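PDB 1VPB: putative modulator of DNA gyrase from Bacteroides thetaiotaomicron, which probably acts as a metallopeptidase, the activity generally assigned to its family, peptidase family U62. Local coordinates for residues A[34-39]-A[70-75]; A[107-112]-A[333-338]; A[115-120]-A[312-317]. One frame throughout, in Å; residues are numbered along the deposited sequence.

Contact 1: A[34-39]-A[70-75]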
loop_
_atom_site.group_PDB
_atom_site.type_symbol
_atom_site.label_atom_id
_atom_site.label_comp_id
_atom_site.label_asym_id
_atom_site.label_seq_id
_atom_site.Cartn_x
_atom_site.Cartn_y
_atom_site.Cartn_z
ATOM N N CYS A 34 32.412 -9.282 0.294
ATOM C CA CYS A 34 31.891 -8.834 -0.977
ATOM C C CYS A 34 33.000 -8.603 -2.012
ATOM O O CYS A 34 33.915 -7.823 -1.735
ATOM C CB CYS A 34 31.114 -7.530 -0.840
ATOM S SG CYS A 34 29.625 -7.654 0.204
ATOM N N GLN A 35 32.809 -9.180 -3.176
ATOM C CA GLN A 35 33.653 -8.900 -4.373
ATOM C C GLN A 35 33.237 -7.504 -4.862
ATOM O O GLN A 35 34.028 -6.790 -5.459
ATOM C CB GLN A 35 33.524 -9.888 -5.464
ATOM C CG GLN A 35 34.205 -11.175 -5.222
ATOM C CD GLN A 35 33.391 -12.129 -4.359
ATOM O OE1 GLN A 35 32.167 -11.917 -4.148
ATOM N NE2 GLN A 35 34.071 -13.156 -3.784
ATOM N N ALA A 36 31.976 -7.116 -4.611
ATOM C CA ALA A 36 31.458 -5.830 -5.072
ATOM C C ALA A 36 30.305 -5.433 -4.158
ATOM O O ALA A 36 29.695 -6.265 -3.506
ATOM C CB ALA A 36 31.009 -5.892 -6.467
ATOM N N ALA A 37 30.033 -4.131 -4.092
ATOM C CA ALA A 37 28.911 -3.637 -3.291
ATOM C C ALA A 37 28.431 -2.287 -3.836
ATOM O O ALA A 37 29.184 -1.578 -4.501
ATOM C CB ALA A 37 29.279 -3.486 -1.878
ATOM N N LYS A 38 27.189 -1.977 -3.484
ATOM C CA LYS A 38 26.590 -0.634 -3.720
ATOM C C LYS A 38 26.125 -0.186 -2.354
ATOM O O LYS A 38 25.581 -0.994 -1.582
ATOM C CB LYS A 38 25.457 -0.751 -4.723
ATOM C CG LYS A 38 25.768 -1.282 -6.071
ATOM C CD LYS A 38 24.569 -1.444 -6.873
ATOM C CE LYS A 38 24.849 -1.968 -8.272
ATOM N NZ LYS A 38 23.532 -2.457 -8.861
ATOM N N VAL A 39 26.295 1.117 -2.032
ATOM C CA VAL A 39 25.837 1.678 -0.783
ATOM C C VAL A 39 25.033 2.945 -1.122
ATOM O O VAL A 39 25.444 3.711 -1.958
ATOM C CB VAL A 39 27.026 2.034 0.153
ATOM C CG1 VAL A 39 26.560 2.727 1.387
ATOM C CG2 VAL A 39 27.858 0.754 0.503
ATOM N N SER A 70 23.706 -3.216 -1.450
ATOM C CA SER A 70 23.524 -4.341 -2.355
ATOM C C SER A 70 24.853 -5.079 -2.218
ATOM O O SER A 70 25.913 -4.494 -2.358
ATOM C CB SER A 70 23.365 -3.945 -3.789
ATOM O OG SER A 70 22.162 -3.182 -3.985
ATOM N N LEU A 71 24.757 -6.357 -1.884
ATOM C CA LEU A 71 25.911 -7.192 -1.586
ATOM C C LEU A 71 26.138 -8.280 -2.644
ATOM O O LEU A 71 25.265 -9.042 -2.970
ATOM C CB LEU A 71 25.714 -7.861 -0.212
ATOM C CG LEU A 71 25.289 -6.982 0.974
ATOM C CD1 LEU A 71 25.020 -7.883 2.146
ATOM C CD2 LEU A 71 26.358 -6.000 1.300
ATOM N N TYR A 72 27.332 -8.266 -3.295
ATOM C CA TYR A 72 27.723 -9.223 -4.327
ATOM C C TYR A 72 28.770 -10.162 -3.683
ATOM O O TYR A 72 29.893 -9.732 -3.367
ATOM C CB TYR A 72 28.336 -8.505 -5.526
ATOM C CG TYR A 72 27.348 -7.625 -6.271
ATOM C CD1 TYR A 72 26.983 -6.408 -5.735
ATOM C CD2 TYR A 72 26.809 -8.020 -7.493
ATOM C CE1 TYR A 72 26.050 -5.569 -6.419
ATOM C CE2 TYR A 72 25.901 -7.239 -8.163
ATOM C CZ TYR A 72 25.527 -6.001 -7.610
ATOM O OH TYR A 72 24.611 -5.218 -8.333
ATOM N N VAL A 73 28.326 -11.344 -3.357
ATOM C CA VAL A 73 29.057 -12.255 -2.468
ATOM C C VAL A 73 29.130 -13.607 -3.140
ATOM O O VAL A 73 28.165 -14.424 -3.227
ATOM C CB VAL A 73 28.359 -12.442 -1.086
ATOM C CG1 VAL A 73 29.202 -13.385 -0.198
ATOM C CG2 VAL A 73 28.069 -11.115 -0.411
ATOM N N ASP A 74 30.305 -13.906 -3.665
ATOM C CA ASP A 74 30.451 -15.227 -4.250
ATOM C C ASP A 74 29.474 -15.609 -5.308
ATOM O O ASP A 74 29.034 -16.753 -5.417
ATOM C CB ASP A 74 30.580 -16.304 -3.140
ATOM C CG ASP A 74 31.737 -16.070 -2.199
ATOM O OD1 ASP A 74 32.578 -15.093 -2.326
ATOM O OD2 ASP A 74 31.836 -16.808 -1.176
ATOM N N GLY A 75 29.097 -14.632 -6.126
ATOM C CA GLY A 75 28.172 -14.882 -7.192
ATOM C C GLY A 75 26.712 -14.654 -6.814
ATOM O O GLY A 75 25.851 -14.617 -7.675
HETATM O O HOH W 1 30.375 -11.933 -6.439
#
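The ring of Tyr72 has the carbonyl oxygen of Ala36 at its edge, near its plane, and Tyr77 meets it edge-to-face. Its CG is anti to the carbonyl carbon, which lays the ring along the 36-39 strand so that OH reaches Lys38 NZ, 3.0 Å away. The lysine suits this place because its long chain, extended beyond CG, runs past Ser70 to the phenol. An alanine in place of Tyr72 would remove ring and hydroxyl, and would probably loosen the packing beside Ala36 and cost the Lys38 ammonium a bond. The amide of Gln35 and the carboxylate of Asp74 have their planes 50° apart. Gln35 NE2 donates to Asp74 OD1 at 2.8 Å, on the anti lone pair, while Gln35 OE1 takes the backbone N of Asp74 at 2.8 Å on a lone pair of its own. A primary amide can donate and accept at once, which suits glutamine to this place beside the turn after strand 58-73. Here Gln35 and Ala36 both face Tyr72, a classic beta bulge: Gln35 N gives a bent bond (136°) to Tyr72 O, and Tyr72 N donates to Ala36 O. Regular antiparallel pairing resumes with Ala37 and Leu71, then Lys38 and Ser70. On the face carrying Ala37 and Leu71, Cys34 SG touches Leu71 CD2 (3.8 Å), with Val73 CG2 nearby, under helices 16-31 and 87-101; strands 76-82 and 159-177 flank this hairpin.

Contact 2: A[107-112]-A[333-338]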
loop_
_atom_site.group_PDB
_atom_site.type_symbol
_atom_site.label_atom_id
_atom_site.label_comp_id
_atom_site.label_asym_id
_atom_site.label_seq_id
_atom_site.Cartn_x
_atom_site.Cartn_y
_atom_site.Cartn_z
ATOM N N ASP A 107 23.683 -16.040 -8.813
ATOM C CA ASP A 107 23.100 -15.439 -10.018
ATOM C C ASP A 107 24.149 -14.675 -10.786
ATOM O O ASP A 107 24.511 -13.570 -10.404
ATOM C CB ASP A 107 21.995 -14.509 -9.623
ATOM C CG ASP A 107 21.177 -14.047 -10.822
ATOM O OD1 ASP A 107 21.703 -14.082 -11.953
ATOM O OD2 ASP A 107 20.025 -13.679 -10.659
ATOM N N GLU A 108 24.667 -15.294 -11.839
ATOM C CA GLU A 108 25.849 -14.745 -12.489
ATOM C C GLU A 108 25.547 -13.540 -13.343
ATOM O O GLU A 108 26.464 -12.842 -13.835
ATOM C CB GLU A 108 26.515 -15.823 -13.314
ATOM C CG GLU A 108 27.180 -16.875 -12.430
ATOM C CD GLU A 108 28.024 -17.859 -13.211
ATOM O OE1 GLU A 108 29.060 -17.457 -13.771
ATOM O OE2 GLU A 108 27.622 -19.026 -13.274
ATOM N N ALA A 109 24.275 -13.321 -13.539
ATOM C CA ALA A 109 23.851 -12.097 -14.278
ATOM C C ALA A 109 23.842 -10.852 -13.394
ATOM O O ALA A 109 23.741 -9.725 -13.959
ATOM C CB ALA A 109 22.522 -12.306 -14.917
ATOM N N ARG A 110 23.931 -10.999 -12.054
ATOM C CA ARG A 110 23.998 -9.872 -11.134
ATOM C C ARG A 110 25.437 -9.407 -11.133
ATOM O O ARG A 110 26.308 -9.907 -10.421
ATOM C CB ARG A 110 23.513 -10.239 -9.682
ATOM C CG ARG A 110 22.048 -10.482 -9.563
ATOM C CD ARG A 110 21.237 -9.225 -9.599
ATOM N NE ARG A 110 19.848 -9.521 -9.413
ATOM C CZ ARG A 110 18.869 -8.656 -9.642
ATOM N NH1 ARG A 110 19.115 -7.438 -10.075
ATOM N NH2 ARG A 110 17.631 -9.043 -9.455
ATOM N N VAL A 111 25.701 -8.403 -11.986
ATOM C CA VAL A 111 26.997 -7.806 -12.127
ATOM C C VAL A 111 26.884 -6.286 -12.046
ATOM O O VAL A 111 25.820 -5.731 -12.165
ATOM C CB VAL A 111 27.667 -8.198 -13.468
ATOM C CG1 VAL A 111 27.914 -9.699 -13.523
ATOM C CG2 VAL A 111 26.847 -7.685 -14.625
ATOM N N LEU A 112 28.001 -5.646 -11.765
ATOM C CA LEU A 112 28.033 -4.178 -11.787
ATOM C C LEU A 112 28.083 -3.751 -13.243
ATOM O O LEU A 112 28.532 -4.483 -14.131
ATOM C CB LEU A 112 29.252 -3.654 -11.031
ATOM C CG LEU A 112 29.306 -3.852 -9.486
ATOM C CD1 LEU A 112 30.429 -3.069 -8.848
ATOM C CD2 LEU A 112 28.057 -3.485 -8.874
ATOM N N ASP A 333 17.937 -2.473 -17.764
ATOM C CA ASP A 333 19.056 -2.323 -16.848
ATOM C C ASP A 333 20.133 -3.391 -17.091
ATOM O O ASP A 333 20.030 -4.267 -17.973
ATOM C CB ASP A 333 18.595 -2.308 -15.393
ATOM C CG ASP A 333 18.200 -3.672 -14.888
ATOM O OD1 ASP A 333 18.021 -4.625 -15.695
ATOM O OD2 ASP A 333 17.952 -3.802 -13.686
ATOM N N THR A 334 21.190 -3.327 -16.291
ATOM C CA THR A 334 22.378 -4.141 -16.530
ATOM C C THR A 334 22.003 -5.621 -16.420
ATOM O O THR A 334 22.377 -6.439 -17.268
ATOM C CB THR A 334 23.475 -3.755 -15.542
ATOM O OG1 THR A 334 23.918 -2.397 -15.810
ATOM C CG2 THR A 334 24.740 -4.577 -15.745
ATOM N N TYR A 335 21.287 -5.954 -15.366
ATOM C CA TYR A 335 20.879 -7.346 -15.121
ATOM C C TYR A 335 20.049 -7.944 -16.245
ATOM O O TYR A 335 20.390 -8.989 -16.795
ATOM C CB TYR A 335 20.112 -7.390 -13.835
ATOM C CG TYR A 335 19.624 -8.727 -13.440
ATOM C CD1 TYR A 335 20.529 -9.732 -13.079
ATOM C CD2 TYR A 335 18.290 -8.994 -13.369
ATOM C CE1 TYR A 335 20.091 -10.967 -12.703
ATOM C CE2 TYR A 335 17.831 -10.225 -12.973
ATOM C CZ TYR A 335 18.739 -11.211 -12.641
ATOM O OH TYR A 335 18.214 -12.425 -12.225
ATOM N N ASN A 336 18.947 -7.277 -16.633
ATOM C CA ASN A 336 18.139 -7.776 -17.708
ATOM C C ASN A 336 18.840 -7.762 -19.066
ATOM O O ASN A 336 18.601 -8.646 -19.913
ATOM C CB ASN A 336 16.791 -7.062 -17.727
ATOM C CG ASN A 336 15.924 -7.451 -16.586
ATOM O OD1 ASN A 336 15.507 -8.612 -16.474
ATOM N ND2 ASN A 336 15.646 -6.510 -15.707
ATOM N N ALA A 337 19.707 -6.787 -19.292
ATOM C CA ALA A 337 20.524 -6.778 -20.492
ATOM C C ALA A 337 21.373 -8.067 -20.562
ATOM O O ALA A 337 21.397 -8.759 -21.585
ATOM C CB ALA A 337 21.412 -5.536 -20.572
ATOM N N LYS A 338 22.033 -8.398 -19.457
ATOM C CA LYS A 338 22.866 -9.611 -19.419
ATOM C C LYS A 338 22.049 -10.876 -19.655
ATOM O O LYS A 338 22.471 -11.756 -20.449
ATOM C CB LYS A 338 23.641 -9.685 -18.100
ATOM C CG LYS A 338 24.778 -10.705 -18.122
ATOM C CD LYS A 338 25.765 -10.450 -17.061
ATOM C CE LYS A 338 26.798 -11.583 -16.918
ATOM N NZ LYS A 338 27.604 -11.709 -18.199
HETATM O O HOH W 2 16.955 -5.721 -12.046
#
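A cation-pi stack at the surface joins the loop that follows helix 87-101 to the start of helix 334-340. The guanidinium of Arg110 lies flat on one face of the Tyr335 ring, the planes only 4° apart, and CZ sits 3.6 Å from the ring centroid, almost on the normal. Arginine suits the place because its flat, delocalised charge can spread over a whole aromatic face; the bend at chi2 (-75°) brings the group round to lie there. Tyr77 makes a further cation-pi contact with the same arginine. Ala109 O lies at the ring edge beside CD1, while Ala109 CB approaches Tyr335 CE1 (3.6 Å) obliquely from the side away from the guanidinium, a methyl small enough to let the loop backbone come up close.

The phenol and Asp107 meet tip to tip: Tyr335 OH donates to OD2 at 2.7 Å, on the syn lone pair, with carboxylate and ring planes 66° apart. Tyr335 OH also bonds to Lys339 NZ, whose positive charge would probably polarise the hydroxyl and strengthen its donation. The other oxygen, Asp107 OD1, accepts from Ala109 N at 3.1 Å, an Asx turn set within the type I turn from Asp107 to Arg110, so one carboxylate both shapes the turn and holds the tyrosine. Across the contact, Asp333 is the N-cap of the helix; its OD1 takes the N-H of Asn336 at 3.0 Å, and also Asn336 ND2. Asp333 OD2 receives a water at 2.7 Å, which is weakly bonded to Arg110 NH1. Farther along, Val111 CG2 rests between Thr334 CG2 and Lys338 CD, 3.9 and 3.8 Å away respectively, while Thr334 OG1 turns to Glu312.

Contact 3: A[115-120]-A[312-317]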
loop_
_atom_site.group_PDB
_atom_site.type_symbol
_atom_site.label_atom_id
_atom_site.label_comp_id
_atom_site.label_asym_id
_atom_site.label_seq_id
_atom_site.Cartn_x
_atom_site.Cartn_y
_atom_site.Cartn_z
ATOM N N PRO A 115 31.882 0.629 -15.862
ATOM C CA PRO A 115 32.003 1.993 -15.310
ATOM C C PRO A 115 32.184 3.095 -16.336
ATOM O O PRO A 115 31.949 4.256 -15.977
ATOM C CB PRO A 115 33.185 1.885 -14.351
ATOM C CG PRO A 115 33.934 0.793 -14.918
ATOM C CD PRO A 115 33.046 -0.170 -15.501
ATOM N N SER A 116 32.420 2.712 -17.577
ATOM C CA SER A 116 32.501 3.692 -18.689
ATOM C C SER A 116 31.098 4.313 -18.922
ATOM O O SER A 116 30.989 5.449 -19.443
ATOM C CB SER A 116 33.028 3.032 -19.937
ATOM O OG SER A 116 32.073 2.229 -20.522
ATOM N N ARG A 117 30.044 3.599 -18.472
ATOM C CA ARG A 117 28.667 4.082 -18.568
ATOM C C ARG A 117 28.188 4.997 -17.458
ATOM O O ARG A 117 27.088 5.526 -17.549
ATOM C CB ARG A 117 27.704 2.889 -18.609
ATOM C CG ARG A 117 27.955 1.943 -19.720
ATOM C CD ARG A 117 27.045 0.729 -19.662
ATOM N NE ARG A 117 25.671 1.144 -19.837
ATOM C CZ ARG A 117 24.617 0.663 -19.124
ATOM N NH1 ARG A 117 24.715 -0.352 -18.241
ATOM N NH2 ARG A 117 23.452 1.159 -19.383
ATOM N N TYR A 118 28.950 5.154 -16.373
ATOM C CA TYR A 118 28.516 5.946 -15.272
ATOM C C TYR A 118 28.485 7.449 -15.560
ATOM O O TYR A 118 29.269 7.925 -16.386
ATOM C CB TYR A 118 29.464 5.744 -14.120
ATOM C CG TYR A 118 29.414 4.370 -13.451
ATOM C CD1 TYR A 118 28.228 3.658 -13.382
ATOM C CD2 TYR A 118 30.560 3.826 -12.863
ATOM C CE1 TYR A 118 28.181 2.425 -12.698
ATOM C CE2 TYR A 118 30.500 2.642 -12.157
ATOM C CZ TYR A 118 29.329 1.958 -12.076
ATOM O OH TYR A 118 29.216 0.688 -11.398
ATOM N N TYR A 119 27.597 8.137 -14.885
ATOM C CA TYR A 119 27.681 9.604 -14.838
ATOM C C TYR A 119 29.047 10.020 -14.325
ATOM O O TYR A 119 29.505 9.648 -13.258
ATOM C CB TYR A 119 26.579 10.188 -14.023
ATOM C CG TYR A 119 26.639 11.703 -13.899
ATOM C CD1 TYR A 119 26.575 12.497 -15.031
ATOM C CD2 TYR A 119 26.657 12.316 -12.679
ATOM C CE1 TYR A 119 26.592 13.878 -14.882
ATOM C CE2 TYR A 119 26.661 13.692 -12.556
ATOM C CZ TYR A 119 26.634 14.444 -13.707
ATOM O OH TYR A 119 26.684 15.836 -13.618
ATOM N N LYS A 120 29.621 10.965 -15.048
ATOM C CA LYS A 120 31.053 11.426 -14.846
ATOM C C LYS A 120 31.100 12.859 -14.337
ATOM O O LYS A 120 32.191 13.407 -14.204
ATOM C CB LYS A 120 31.838 11.265 -16.142
ATOM C CG LYS A 120 31.918 9.837 -16.733
ATOM C CD LYS A 120 32.625 8.890 -15.787
ATOM C CE LYS A 120 32.665 7.483 -16.392
ATOM N NZ LYS A 120 33.346 6.542 -15.318
ATOM N N GLU A 312 21.799 2.536 -10.546
ATOM C CA GLU A 312 22.923 1.736 -10.869
ATOM C C GLU A 312 24.131 2.634 -11.259
ATOM O O GLU A 312 25.111 2.092 -11.748
ATOM C CB GLU A 312 22.669 0.852 -12.129
ATOM C CG GLU A 312 21.571 -0.149 -12.154
ATOM C CD GLU A 312 21.944 -1.257 -13.124
ATOM O OE1 GLU A 312 21.787 -1.137 -14.362
ATOM O OE2 GLU A 312 22.468 -2.234 -12.628
ATOM N N GLY A 313 23.968 3.960 -11.157
ATOM C CA GLY A 313 25.002 4.938 -11.541
ATOM C C GLY A 313 25.087 5.284 -13.035
ATOM O O GLY A 313 25.953 6.094 -13.420
ATOM N N ILE A 314 24.239 4.688 -13.846
ATOM C CA ILE A 314 24.308 4.791 -15.285
ATOM C C ILE A 314 23.955 6.235 -15.626
ATOM O O ILE A 314 22.958 6.731 -15.154
ATOM C CB ILE A 314 23.360 3.845 -16.000
ATOM C CG1 ILE A 314 23.689 2.376 -15.672
ATOM C CG2 ILE A 314 23.436 4.018 -17.493
ATOM C CD1 ILE A 314 25.070 2.093 -15.722
ATOM N N ALA A 315 24.737 6.857 -16.477
ATOM C CA ALA A 315 24.415 8.220 -16.931
ATOM C C ALA A 315 23.095 8.221 -17.738
ATOM O O ALA A 315 22.943 7.467 -18.730
ATOM C CB ALA A 315 25.536 8.734 -17.803
ATOM N N THR A 316 22.153 9.066 -17.358
ATOM C CA THR A 316 20.951 9.305 -18.160
ATOM C C THR A 316 21.303 10.037 -19.443
ATOM O O THR A 316 22.275 10.781 -19.488
ATOM C CB THR A 316 19.911 10.076 -17.381
ATOM O OG1 THR A 316 20.512 11.256 -16.832
ATOM C CG2 THR A 316 19.419 9.235 -16.127
ATOM N N GLU A 317 20.497 9.839 -20.455
ATOM C CA GLU A 317 20.668 10.464 -21.754
ATOM C C GLU A 317 19.274 10.772 -22.253
ATOM O O GLU A 317 18.323 10.014 -22.047
ATOM C CB GLU A 317 21.248 9.445 -22.759
ATOM C CG GLU A 317 22.599 8.917 -22.378
ATOM C CD GLU A 317 23.083 7.892 -23.399
ATOM O OE1 GLU A 317 22.639 7.891 -24.572
ATOM O OE2 GLU A 317 23.874 7.051 -23.003
HETATM O O HOH W 3 26.728 -0.558 -11.337
#
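Two loops meet through a single backbone bridge between Tyr118 and Ile314, just beyond the 3-10 turn of 115-117, and the side chains spread from it in different directions. Ala315 N donates to Arg117 O at 2.9 Å in an almost straight bond (178°), and Tyr119 N to Gly313 O at 3.0 Å, nearly along the C=O axis. Arg117 crosses Ile314 obliquely: a bend at chi3 (64°) brings one face of its guanidinium over the isoleucine, with NH2 3.4 Å from Ile314 CG2 and CD1 over the same face toward the rim. A branched aliphatic chain suits that flat surface, while the in-plane N-H groups can look elsewhere, NH1 making a weak bond to Thr334. The Tyr118 ring turns back along the other loop, its edge toward Glu312 O, which lies 3.2 Å from CE1. Glycine is favoured at Gly313, where phi is positive and a CB would press tightly on Tyr118 CD1. On the other side of the bridge, Tyr119 CB lies 4.2 Å from Ala315 CB, and its ring, with CG anti to the backbone N, leads away to meet Tyr308. The polar end of Tyr118 is held by Asn179 and by a water lying in the plane of the ring, which donates to Tyr118 OH at 2.8 Å and also to Glu312 O.

Overall arrangement
Contact 1 is the buried member: its hairpin belongs to the six-stranded antiparallel sheet, and its chemistry is largely the backbone ladder. Contact 2 lies at the surface and depends on side chains, with charge against an aromatic face; contact 3, partly buried, joins loop to loop by two backbone bonds. Contacts 2 and 3 both tie the long loop between helices 87-101 and 138-150 to parts of the C-terminal metallopeptidase domain, and contact 3 is nested inside the chain loop that contact 2 closes. Thr334 bonded to Glu312 connects those two. Contact 1 passes into contact 2 through Gly75 and Asp107 and through Leu112, which packs on Ala36 and Lys38.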